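Long-range contact in homoserine O-acetyltransferase (Bacillus anthracis str. 'Ames Ancestor', PDB 3I1I), which probably transfers an acetyl group from acetyl-CoA to the hydroxyl of homoserine, a step toward methionine, using an alpha/beta-hydrolase fold: residues P314-L319 with V342-S347. Sequence-based numbering, arbitrary orientation.
Sequences PCKQDL and VYEIES
Beyond the C-terminal ends of the parallel strands 309-313 and 340-342 of the alpha/beta-hydrolase sheet, the two segments run on roughly side by side, their directions 34° apart, and a single parallel beta bridge joins Cys315 to Ile345. Ile345 supplies both bonds: its N donates to Pro314 O (2.9 Å), and its O accepts from Lys316 N almost straight along the C=O axis. Pro314 suits its place because its nitrogen has no hydrogen to offer Tyr343 O, which meets CD instead, and the apolar ring packs CD on Val342 CG1 (3.6 Å). After the bridge, a type I turn from Cys315 to Asp318 carries 314-319 round to Asp318, probably the acid of a Ser-His-Asp triad; Asp318 OD2 hydrogen-bonds His351 ND1. Cys315, small and buried, sets CB against Ile345 CG1 at 3.9 Å. Glu344, with CG anti to the backbone N, reaches across so that OE2 lies 3.3 Å from Lys316 CA, while its carboxylate is held by Ser323 and Tyr327. The Lys316 chain instead runs alongside Glu346, and Lys316 CD lies against Glu346 OE1. Gln317, long and bent at chi2 (76°), extends the pairing past the bridge: OE1 accepts from Ser347 N at 2.9 Å, the donor standing above the carbonyl plane, and NE2 makes a weak bond to Glu346 OE1 (3.4 Å), amide and carboxylate planes only 19° apart.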
ATOM      1  N   PRO A 314      14.080  21.705   4.859  1.00 20.00           N
ATOM      2  CA  PRO A 314      13.115  20.901   4.129  1.00 19.98           C
ATOM      3  C   PRO A 314      13.264  21.090   2.603  1.00 20.63           C
ATOM      4  O   PRO A 314      13.895  22.038   2.132  1.00 19.76           O
ATOM      5  CB  PRO A 314      11.792  21.482   4.586  1.00 19.36           C
ATOM      6  CG  PRO A 314      12.066  22.896   4.746  1.00 19.15           C
ATOM      7  CD  PRO A 314      13.472  22.971   5.301  1.00 20.33           C
ATOM      8  N   CYS A 315      12.650  20.184   1.872  1.00 21.10           N
ATOM      9  CA  CYS A 315      12.537  20.289   0.468  1.00 22.13           C
ATOM     10  C   CYS A 315      11.090  20.526   0.131  1.00 22.40           C
ATOM     11  O   CYS A 315      10.212  19.728   0.487  1.00 21.84           O
ATOM     12  CB  CYS A 315      12.988  18.988  -0.210  1.00 22.94           C
ATOM     13  SG  CYS A 315      12.956  19.207  -2.038  1.00 25.50           S
ATOM     14  N   LYS A 316      10.852  21.597  -0.608  1.00 23.21           N
ATOM     15  CA  LYS A 316       9.516  22.006  -1.015  1.00 24.01           C
ATOM     16  C   LYS A 316       8.695  20.947  -1.768  1.00 23.73           C
ATOM     17  O   LYS A 316       7.471  20.943  -1.693  1.00 23.26           O
ATOM     18  CB  LYS A 316       9.657  23.210  -1.904  1.00 25.60           C
ATOM     19  CG  LYS A 316       8.336  23.804  -2.388  1.00 29.89           C
ATOM     20  CD  LYS A 316       8.639  25.127  -3.078  1.00 35.81           C
ATOM     21  CE  LYS A 316       7.528  26.139  -2.870  1.00 39.15           C
ATOM     22  NZ  LYS A 316       6.435  25.792  -3.780  1.00 43.22           N
ATOM     23  N   GLN A 317       9.377  20.066  -2.494  1.00 23.00           N
ATOM     24  CA  GLN A 317       8.728  18.991  -3.211  1.00 22.39           C
ATOM     25  C   GLN A 317       8.659  17.681  -2.422  1.00 22.06           C
ATOM     26  O   GLN A 317       8.305  16.637  -2.977  1.00 21.17           O
ATOM     27  CB  GLN A 317       9.472  18.750  -4.520  1.00 22.61           C
ATOM     28  CG  GLN A 317       9.235  19.809  -5.571  1.00 21.29           C
ATOM     29  CD  GLN A 317       9.979  21.097  -5.339  1.00 23.65           C
ATOM     30  OE1 GLN A 317      11.123  21.133  -4.833  1.00 25.67           O
ATOM     31  NE2 GLN A 317       9.333  22.182  -5.683  1.00 22.99           N
ATOM     32  N   ASP A 318       9.009  17.715  -1.141  1.00 22.15           N
ATOM     33  CA  ASP A 318       8.977  16.489  -0.308  1.00 22.01           C
ATOM     34  C   ASP A 318       7.544  16.126  -0.027  1.00 21.69           C
ATOM     35  O   ASP A 318       6.831  16.917   0.613  1.00 21.06           O
ATOM     36  CB  ASP A 318       9.681  16.756   1.023  1.00 22.29           C
ATOM     37  CG  ASP A 318      10.023  15.512   1.770  1.00 21.33           C
ATOM     38  OD1 ASP A 318       9.313  14.468   1.672  1.00 19.49           O
ATOM     39  OD2 ASP A 318      11.023  15.618   2.488  1.00 19.49           O
ATOM     40  N   LEU A 319       7.131  14.952  -0.513  1.00 21.48           N
ATOM     41  CA  LEU A 319       5.814  14.413  -0.261  1.00 21.72           C
ATOM     42  C   LEU A 319       5.711  13.665   1.061  1.00 22.31           C
ATOM     43  O   LEU A 319       4.578  13.407   1.565  1.00 22.86           O
ATOM     44  CB  LEU A 319       5.402  13.458  -1.363  1.00 21.87           C
ATOM     45  CG  LEU A 319       5.265  13.997  -2.794  1.00 24.68           C
ATOM     46  CD1 LEU A 319       5.271  12.792  -3.771  1.00 25.39           C
ATOM     47  CD2 LEU A 319       4.018  14.872  -3.007  1.00 22.98           C
ATOM     48  N   VAL A 342      14.565  28.305   8.808  1.00 21.65           N
ATOM     49  CA  VAL A 342      14.272  27.341   7.753  1.00 21.57           C
ATOM     50  C   VAL A 342      15.099  27.747   6.543  1.00 21.49           C
ATOM     51  O   VAL A 342      15.144  28.906   6.184  1.00 21.38           O
ATOM     52  CB  VAL A 342      12.789  27.352   7.298  1.00 21.87           C
ATOM     53  CG1 VAL A 342      12.591  26.327   6.185  1.00 20.64           C
ATOM     54  CG2 VAL A 342      11.828  27.081   8.478  1.00 21.07           C
ATOM     55  N   TYR A 343      15.786  26.789   5.947  1.00 21.23           N
ATOM     56  CA  TYR A 343      16.410  26.990   4.662  1.00 21.22           C
ATOM     57  C   TYR A 343      15.837  25.915   3.757  1.00 21.11           C
ATOM     58  O   TYR A 343      16.163  24.746   3.892  1.00 19.92           O
ATOM     59  CB  TYR A 343      17.892  26.850   4.818  1.00 21.49           C
ATOM     60  CG  TYR A 343      18.692  27.096   3.575  1.00 23.41           C
ATOM     61  CD1 TYR A 343      19.007  28.387   3.173  1.00 24.44           C
ATOM     62  CD2 TYR A 343      19.179  26.023   2.818  1.00 23.96           C
ATOM     63  CE1 TYR A 343      19.767  28.602   2.038  1.00 25.63           C
ATOM     64  CE2 TYR A 343      19.928  26.225   1.704  1.00 23.90           C
ATOM     65  CZ  TYR A 343      20.224  27.505   1.318  1.00 25.90           C
ATOM     66  OH  TYR A 343      20.981  27.689   0.206  1.00 25.36           O
ATOM     67  N   GLU A 344      14.914  26.330   2.896  1.00 21.94           N
ATOM     68  CA  GLU A 344      14.148  25.430   2.028  1.00 22.75           C
ATOM     69  C   GLU A 344      14.820  25.229   0.687  1.00 22.75           C
ATOM     70  O   GLU A 344      15.126  26.174  -0.008  1.00 23.15           O
ATOM     71  CB  GLU A 344      12.731  25.959   1.804  1.00 22.54           C
ATOM     72  CG  GLU A 344      11.876  24.964   1.041  1.00 24.35           C
ATOM     73  CD  GLU A 344      10.385  25.223   1.184  1.00 26.03           C
ATOM     74  OE1 GLU A 344       9.977  26.389   1.098  1.00 31.29           O
ATOM     75  OE2 GLU A 344       9.607  24.271   1.374  1.00 25.76           O
ATOM     76  N   ILE A 345      15.038  23.982   0.327  1.00 23.52           N
ATOM     77  CA  ILE A 345      15.554  23.658  -0.987  1.00 23.76           C
ATOM     78  C   ILE A 345      14.450  23.162  -1.923  1.00 23.89           C
ATOM     79  O   ILE A 345      13.351  22.781  -1.491  1.00 23.12           O
ATOM     80  CB  ILE A 345      16.675  22.586  -0.904  1.00 24.34           C
ATOM     81  CG1 ILE A 345      16.139  21.236  -0.402  1.00 23.31           C
ATOM     82  CG2 ILE A 345      17.884  23.115  -0.032  1.00 24.22           C
ATOM     83  CD1 ILE A 345      17.252  20.190  -0.235  1.00 23.39           C
ATOM     84  N   GLU A 346      14.789  23.153  -3.206  1.00 24.57           N
ATOM     85  CA  GLU A 346      13.897  22.696  -4.279  1.00 25.14           C
ATOM     86  C   GLU A 346      14.600  21.723  -5.187  1.00 24.26           C
ATOM     87  O   GLU A 346      15.717  21.940  -5.591  1.00 25.12           O
ATOM     88  CB  GLU A 346      13.426  23.872  -5.108  1.00 25.59           C
ATOM     89  CG  GLU A 346      12.834  24.975  -4.242  1.00 28.69           C
ATOM     90  CD  GLU A 346      11.751  25.791  -4.926  1.00 33.92           C
ATOM     91  OE1 GLU A 346      10.888  25.241  -5.681  1.00 36.14           O
ATOM     92  OE2 GLU A 346      11.751  27.012  -4.666  1.00 40.06           O
ATOM     93  N   SER A 347      13.925  20.647  -5.531  1.00 23.82           N
ATOM     94  CA  SER A 347      14.521  19.654  -6.369  1.00 23.35           C
ATOM     95  C   SER A 347      13.486  18.670  -6.861  1.00 22.61           C
ATOM     96  O   SER A 347      12.565  18.319  -6.138  1.00 21.84           O
ATOM     97  CB  SER A 347      15.606  18.908  -5.581  1.00 22.73           C
ATOM     98  OG  SER A 347      15.941  17.726  -6.239  1.00 23.00           O
TER